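PDB 5ZWT: acyl carrier protein from Leishmania major, which probably carries growing acyl chains on a phosphopantetheine arm during fatty acid synthesis. Local coordinates for residues Q52-D57 / E74-N79; S24-E29 / Q67-A72. The protein carries 1 engineered substitution. All coordinates share one frame; numbering follows the deposited sequence.

Interactions 1 and 2 hold the two ends of helix 69-78, the last helix of this small all-helical protein, and lie on opposite sides of the chain's centre, their own centres about 15 Å apart. In interaction 2 the start of the helix meets residues 24-29 of the long loop between helices 3-16 and 40-53; in interaction 1 its end packs on residues 52-57, where helix 40-53 gives way to a turn. Along the chain the order is 24-29, 52-57, 67-72, 74-79, so the segments of the two contacts alternate. The last helix is thereby tied both to the long loop and to helix 40-53 in the apo protein.

Interaction 1 (Q52-D57 / E74-N79); sequences QEFILD and EYIAQN
Phe54 and Ile76 bring the backbones closest, their CA atoms 8.0 Å apart, a distance bridged entirely by side chains, with no hydrogen bond between the segments. The Phe54 side chain crosses that of Ile76 obliquely, and the CG2 methyl of Ile76 sits almost squarely over the ring centre. This is a CH-pi contact: CG2 is 3.7 Å from the centroid of the Phe54 ring and 13° off the ring normal. The methyl is directed there because CG2 is anti to the backbone N of Ile76, while CG1 turns the other way (chi1 -63°) and carries CD1 toward Leu56. The opposite face of the ring has Glu53 CG above it, offset toward the rim, so the aromatic group is sandwiched between two aliphatic carbons.

Ile55 adopts a left-handed backbone conformation after the helix, and Leu56 then points back at helix 69-78. Its CD2 methyl does the touching: it meets Ile76 CD1 at 4.0 Å and reaches tip to tip to Asn79, whose CG lies 3.5 Å from Leu56 CD2. Tyr75 adds a looser contact, its CE2 being 4.5 Å from Leu56 CD2. The Leu56 chi1 of -108° departs from a staggered position, which leaves the exact placing of its two methyls somewhat uncertain.

The contact is a hydrophobic seam of the helical bundle. Phe54 also packs on Arg10 and Val11, Ile76 on Val7 and on Ile50, and Glu53 forms a salt bridge with Arg10, so helices 3-16, 40-53 and 69-78 converge here.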
loop_
_atom_site.group_PDB
_atom_site.type_symbol
_atom_site.label_atom_id
_atom_site.label_comp_id
_atom_site.label_asym_id
_atom_site.label_seq_id
_atom_site.Cartn_x
_atom_site.Cartn_y
_atom_site.Cartn_z
ATOM N N GLN A 52 8.893 -11.501 -5.701
ATOM C CA GLN A 52 9.754 -11.191 -4.568
ATOM C C GLN A 52 9.375 -9.872 -3.918
ATOM O O GLN A 52 9.572 -9.700 -2.708
ATOM C CB GLN A 52 11.221 -11.157 -5.008
ATOM C CG GLN A 52 11.811 -12.517 -5.357
ATOM C CD GLN A 52 11.746 -13.506 -4.189
ATOM O OE1 GLN A 52 11.042 -14.524 -4.250
ATOM N NE2 GLN A 52 12.478 -13.205 -3.114
ATOM N N GLU A 53 8.848 -8.923 -4.693
ATOM C CA GLU A 53 8.437 -7.666 -4.089
ATOM C C GLU A 53 7.259 -7.879 -3.150
ATOM O O GLU A 53 7.219 -7.312 -2.053
ATOM C CB GLU A 53 8.084 -6.647 -5.181
ATOM C CG GLU A 53 7.358 -5.405 -4.665
ATOM C CD GLU A 53 8.227 -4.553 -3.734
ATOM O OE1 GLU A 53 7.653 -3.758 -2.965
ATOM O OE2 GLU A 53 9.475 -4.670 -3.752
ATOM N N PHE A 54 6.326 -8.746 -3.526
ATOM C CA PHE A 54 5.122 -8.955 -2.737
ATOM C C PHE A 54 5.147 -10.268 -1.966
ATOM O O PHE A 54 4.133 -10.631 -1.365
ATOM C CB PHE A 54 3.881 -8.885 -3.637
ATOM C CG PHE A 54 3.632 -7.512 -4.222
ATOM C CD1 PHE A 54 2.915 -6.550 -3.508
ATOM C CD2 PHE A 54 4.138 -7.180 -5.467
ATOM C CE1 PHE A 54 2.701 -5.285 -4.045
ATOM C CE2 PHE A 54 3.929 -5.917 -6.009
ATOM C CZ PHE A 54 3.204 -4.972 -5.299
ATOM N N ILE A 55 6.276 -10.984 -1.967
ATOM C CA ILE A 55 6.409 -12.235 -1.225
ATOM C C ILE A 55 5.234 -13.134 -1.586
ATOM O O ILE A 55 4.481 -13.597 -0.721
ATOM C CB ILE A 55 6.556 -12.022 0.301
ATOM C CG1 ILE A 55 7.747 -11.108 0.645
ATOM C CG2 ILE A 55 6.806 -13.357 1.006
ATOM C CD1 ILE A 55 7.532 -9.602 0.541
ATOM N N LEU A 56 5.018 -13.299 -2.880
ATOM C CA LEU A 56 3.954 -14.130 -3.398
ATOM C C LEU A 56 4.572 -15.201 -4.270
ATOM O O LEU A 56 5.552 -14.955 -4.973
ATOM C CB LEU A 56 2.941 -13.329 -4.220
ATOM C CG LEU A 56 1.628 -13.176 -3.476
ATOM C CD1 LEU A 56 1.875 -12.328 -2.271
ATOM C CD2 LEU A 56 0.579 -12.560 -4.353
ATOM N N ASP A 57 3.988 -16.380 -4.244
ATOM C CA ASP A 57 4.344 -17.396 -5.216
ATOM C C ASP A 57 3.149 -17.441 -6.153
ATOM O O ASP A 57 2.043 -17.819 -5.751
ATOM C CB ASP A 57 4.635 -18.749 -4.566
ATOM C CG ASP A 57 4.939 -19.827 -5.592
ATOM O OD1 ASP A 57 3.995 -20.540 -5.998
ATOM O OD2 ASP A 57 6.118 -19.956 -6.004
ATOM N N GLU A 74 -3.914 -5.900 -11.103
ATOM C CA GLU A 74 -5.216 -6.523 -10.859
ATOM C C GLU A 74 -5.065 -7.844 -10.116
ATOM O O GLU A 74 -5.831 -8.138 -9.188
ATOM C CB GLU A 74 -5.951 -6.739 -12.183
ATOM C CG GLU A 74 -6.509 -5.470 -12.816
ATOM C CD GLU A 74 -6.925 -5.682 -14.264
ATOM O OE1 GLU A 74 -6.811 -4.733 -15.073
ATOM O OE2 GLU A 74 -7.350 -6.811 -14.595
ATOM N N TYR A 75 -4.057 -8.634 -10.486
ATOM C CA TYR A 75 -3.838 -9.919 -9.839
ATOM C C TYR A 75 -3.338 -9.742 -8.415
ATOM O O TYR A 75 -3.835 -10.392 -7.487
ATOM C CB TYR A 75 -2.832 -10.740 -10.636
ATOM C CG TYR A 75 -2.449 -12.006 -9.927
ATOM C CD1 TYR A 75 -3.249 -13.133 -10.019
ATOM C CD2 TYR A 75 -1.303 -12.069 -9.141
ATOM C CE1 TYR A 75 -2.916 -14.293 -9.367
ATOM C CE2 TYR A 75 -0.964 -13.226 -8.479
ATOM C CZ TYR A 75 -1.776 -14.337 -8.597
ATOM O OH TYR A 75 -1.452 -15.504 -7.947
ATOM N N ILE A 76 -2.323 -8.897 -8.226
ATOM C CA ILE A 76 -1.725 -8.762 -6.904
ATOM C C ILE A 76 -2.723 -8.156 -5.927
ATOM O O ILE A 76 -2.853 -8.616 -4.786
ATOM C CB ILE A 76 -0.430 -7.930 -6.975
ATOM C CG1 ILE A 76 0.632 -8.628 -7.837
ATOM C CG2 ILE A 76 0.122 -7.690 -5.566
ATOM C CD1 ILE A 76 1.182 -9.889 -7.232
ATOM N N ALA A 77 -3.458 -7.130 -6.360
ATOM C CA ALA A 77 -4.388 -6.462 -5.458
ATOM C C ALA A 77 -5.488 -7.403 -4.974
ATOM O O ALA A 77 -5.953 -7.277 -3.835
ATOM C CB ALA A 77 -5.000 -5.242 -6.146
ATOM N N GLN A 78 -5.906 -8.348 -5.817
ATOM C CA GLN A 78 -6.959 -9.301 -5.479
ATOM C C GLN A 78 -6.455 -10.505 -4.696
ATOM O O GLN A 78 -7.272 -11.250 -4.142
ATOM C CB GLN A 78 -7.657 -9.786 -6.753
ATOM N N ASN A 79 -5.152 -10.736 -4.663
ATOM C CA ASN A 79 -4.614 -11.895 -3.964
ATOM C C ASN A 79 -4.557 -11.602 -2.470
ATOM O O ASN A 79 -3.885 -10.647 -2.063
ATOM C CB ASN A 79 -3.230 -12.252 -4.501
ATOM C CG ASN A 79 -2.743 -13.616 -4.025
ATOM O OD1 ASN A 79 -2.777 -13.926 -2.831
ATOM N ND2 ASN A 79 -2.302 -14.444 -4.968
#

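Interaction 2 (S24-E29 / Q67-A72)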
loop_
_atom_site.group_PDB
_atom_site.type_symbol
_atom_site.label_atom_id
_atom_site.label_comp_id
_atom_site.label_asym_id
_atom_site.label_seq_id
_atom_site.Cartn_x
_atom_site.Cartn_y
_atom_site.Cartn_z
ATOM N N SER A 24 11.732 5.353 -18.428
ATOM C CA SER A 24 10.972 6.516 -18.854
ATOM C C SER A 24 9.719 6.155 -19.648
ATOM O O SER A 24 8.849 7.016 -19.806
ATOM C CB SER A 24 11.862 7.454 -19.671
ATOM O OG SER A 24 12.208 6.867 -20.905
ATOM N N LYS A 25 9.604 4.928 -20.160
ATOM C CA LYS A 25 8.428 4.533 -20.936
ATOM C C LYS A 25 7.328 3.867 -20.114
ATOM O O LYS A 25 6.236 3.629 -20.651
ATOM C CB LYS A 25 8.829 3.593 -22.071
ATOM C CG LYS A 25 9.963 4.101 -22.935
ATOM C CD LYS A 25 10.210 3.150 -24.088
ATOM C CE LYS A 25 8.993 3.104 -24.994
ATOM N NZ LYS A 25 8.848 4.336 -25.824
ATOM N N VAL A 26 7.578 3.586 -18.837
ATOM C CA VAL A 26 6.680 2.790 -18.000
ATOM C C VAL A 26 5.524 3.651 -17.492
ATOM O O VAL A 26 5.750 4.638 -16.799
ATOM C CB VAL A 26 7.480 2.195 -16.827
ATOM C CG1 VAL A 26 6.576 1.533 -15.796
ATOM C CG2 VAL A 26 8.513 1.197 -17.349
ATOM N N THR A 27 4.286 3.229 -17.749
ATOM C CA THR A 27 3.089 3.837 -17.177
ATOM C C THR A 27 2.272 2.759 -16.490
ATOM O O THR A 27 2.564 1.567 -16.619
ATOM C CB THR A 27 2.212 4.522 -18.240
ATOM O OG1 THR A 27 1.534 3.531 -19.029
ATOM C CG2 THR A 27 3.041 5.365 -19.149
ATOM N N PRO A 28 1.235 3.143 -15.734
ATOM C CA PRO A 28 0.308 2.129 -15.194
ATOM C C PRO A 28 -0.383 1.260 -16.247
ATOM O O PRO A 28 -1.002 0.257 -15.867
ATOM C CB PRO A 28 -0.721 2.959 -14.423
ATOM C CG PRO A 28 -0.055 4.270 -14.138
ATOM C CD PRO A 28 1.088 4.454 -15.069
ATOM N N GLU A 29 -0.289 1.579 -17.539
ATOM C CA GLU A 29 -0.900 0.749 -18.572
ATOM C C GLU A 29 0.110 0.057 -19.480
ATOM O O GLU A 29 -0.287 -0.502 -20.505
ATOM C CB GLU A 29 -1.879 1.576 -19.418
ATOM C CG GLU A 29 -2.742 2.496 -18.560
ATOM C CD GLU A 29 -4.016 1.799 -18.110
ATOM O OE1 GLU A 29 -4.739 2.338 -17.240
ATOM O OE2 GLU A 29 -4.237 0.649 -18.553
ATOM N N GLN A 67 0.836 -9.980 -18.508
ATOM C CA GLN A 67 1.573 -9.463 -19.658
ATOM C C GLN A 67 1.617 -7.939 -19.699
ATOM O O GLN A 67 2.063 -7.361 -20.700
ATOM C CB GLN A 67 0.975 -10.000 -20.966
ATOM C CG GLN A 67 1.092 -11.504 -21.147
ATOM C CD GLN A 67 2.535 -11.948 -21.314
ATOM O OE1 GLN A 67 3.368 -11.201 -21.832
ATOM N NE2 GLN A 67 2.829 -13.188 -20.920
ATOM N N SER A 68 1.164 -7.273 -18.652
ATOM C CA SER A 68 1.130 -5.821 -18.613
ATOM C C SER A 68 1.094 -5.417 -17.153
ATOM O O SER A 68 0.822 -6.238 -16.271
ATOM C CB SER A 68 -0.095 -5.277 -19.345
ATOM O OG SER A 68 -1.271 -5.580 -18.594
ATOM N N ILE A 69 1.323 -4.134 -16.903
ATOM C CA ILE A 69 1.230 -3.648 -15.529
ATOM C C ILE A 69 -0.205 -3.733 -15.015
ATOM O O ILE A 69 -0.400 -4.131 -13.854
ATOM C CB ILE A 69 1.844 -2.245 -15.398
ATOM C CG1 ILE A 69 3.373 -2.382 -15.589
ATOM C CG2 ILE A 69 1.488 -1.611 -14.054
ATOM C CD1 ILE A 69 4.161 -1.139 -15.222
ATOM N N PRO A 70 -1.242 -3.398 -15.801
ATOM C CA PRO A 70 -2.605 -3.674 -15.306
ATOM C C PRO A 70 -2.824 -5.139 -14.946
ATOM O O PRO A 70 -3.438 -5.425 -13.914
ATOM C CB PRO A 70 -3.502 -3.218 -16.467
ATOM C CG PRO A 70 -2.714 -2.167 -17.167
ATOM C CD PRO A 70 -1.258 -2.548 -17.005
ATOM N N ASP A 71 -2.315 -6.079 -15.746
ATOM C CA ASP A 71 -2.478 -7.493 -15.401
ATOM C C ASP A 71 -1.870 -7.787 -14.036
ATOM O O ASP A 71 -2.484 -8.461 -13.195
ATOM C CB ASP A 71 -1.837 -8.409 -16.460
ATOM C CG ASP A 71 -2.551 -8.383 -17.804
ATOM O OD1 ASP A 71 -3.733 -7.956 -17.863
ATOM O OD2 ASP A 71 -1.942 -8.864 -18.798
ATOM N N ALA A 72 -0.656 -7.281 -13.795
ATOM C CA ALA A 72 0.021 -7.532 -12.527
ATOM C C ALA A 72 -0.713 -6.895 -11.360
ATOM O O ALA A 72 -0.894 -7.532 -10.315
ATOM C CB ALA A 72 1.456 -6.998 -12.570
#
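Two flat groups, the peptide between Pro28 and Glu29 and the carboxylate of Glu29, each present an oxygen to the Pro70 ring, and no aromatic ring takes part. Pro28 O lies 3.0 Å from Pro70 CD, a tight approach, and Glu29 OE2 is 3.5 Å from Pro70 CG. The Glu29 chain is bent at chi2 (-89°), which brings its carboxylate back to the proline although CB points away. In the acyl carrier protein fold this is where the long loop after helix 3-16 meets the N-terminal turn of helix 69-78.

Ile69 fills the deeper part. Its CG2 methyl lies 3.6 Å from Pro28 O, while CD1, at the end of an extended chain, touches Val26 CG1 at 3.6 Å and lies nearer still, 3.4 Å, to Thr27 O; the Val26 and Ile69 side chains cross at about a right angle. Val26 in turn packs on Leu12 and Val15 of helix 3-16. Backbone hydrogen bonds of Ile69 with Ser30 and of Gln67 with Phe32 continue the attachment of the loop.

Each segment is shaped by its own polar bonds. Thr27 OG1 accepts from Glu29 N, an ST turn that shapes the loop at Pro28. Ser68 is the N-cap of the helix, its OG accepting from Asp71 N at 3.1 Å. Asp71 grips the chain just before the cap: its OD2 accepts from Gln67 N at 3.0 Å through the anti lone pair.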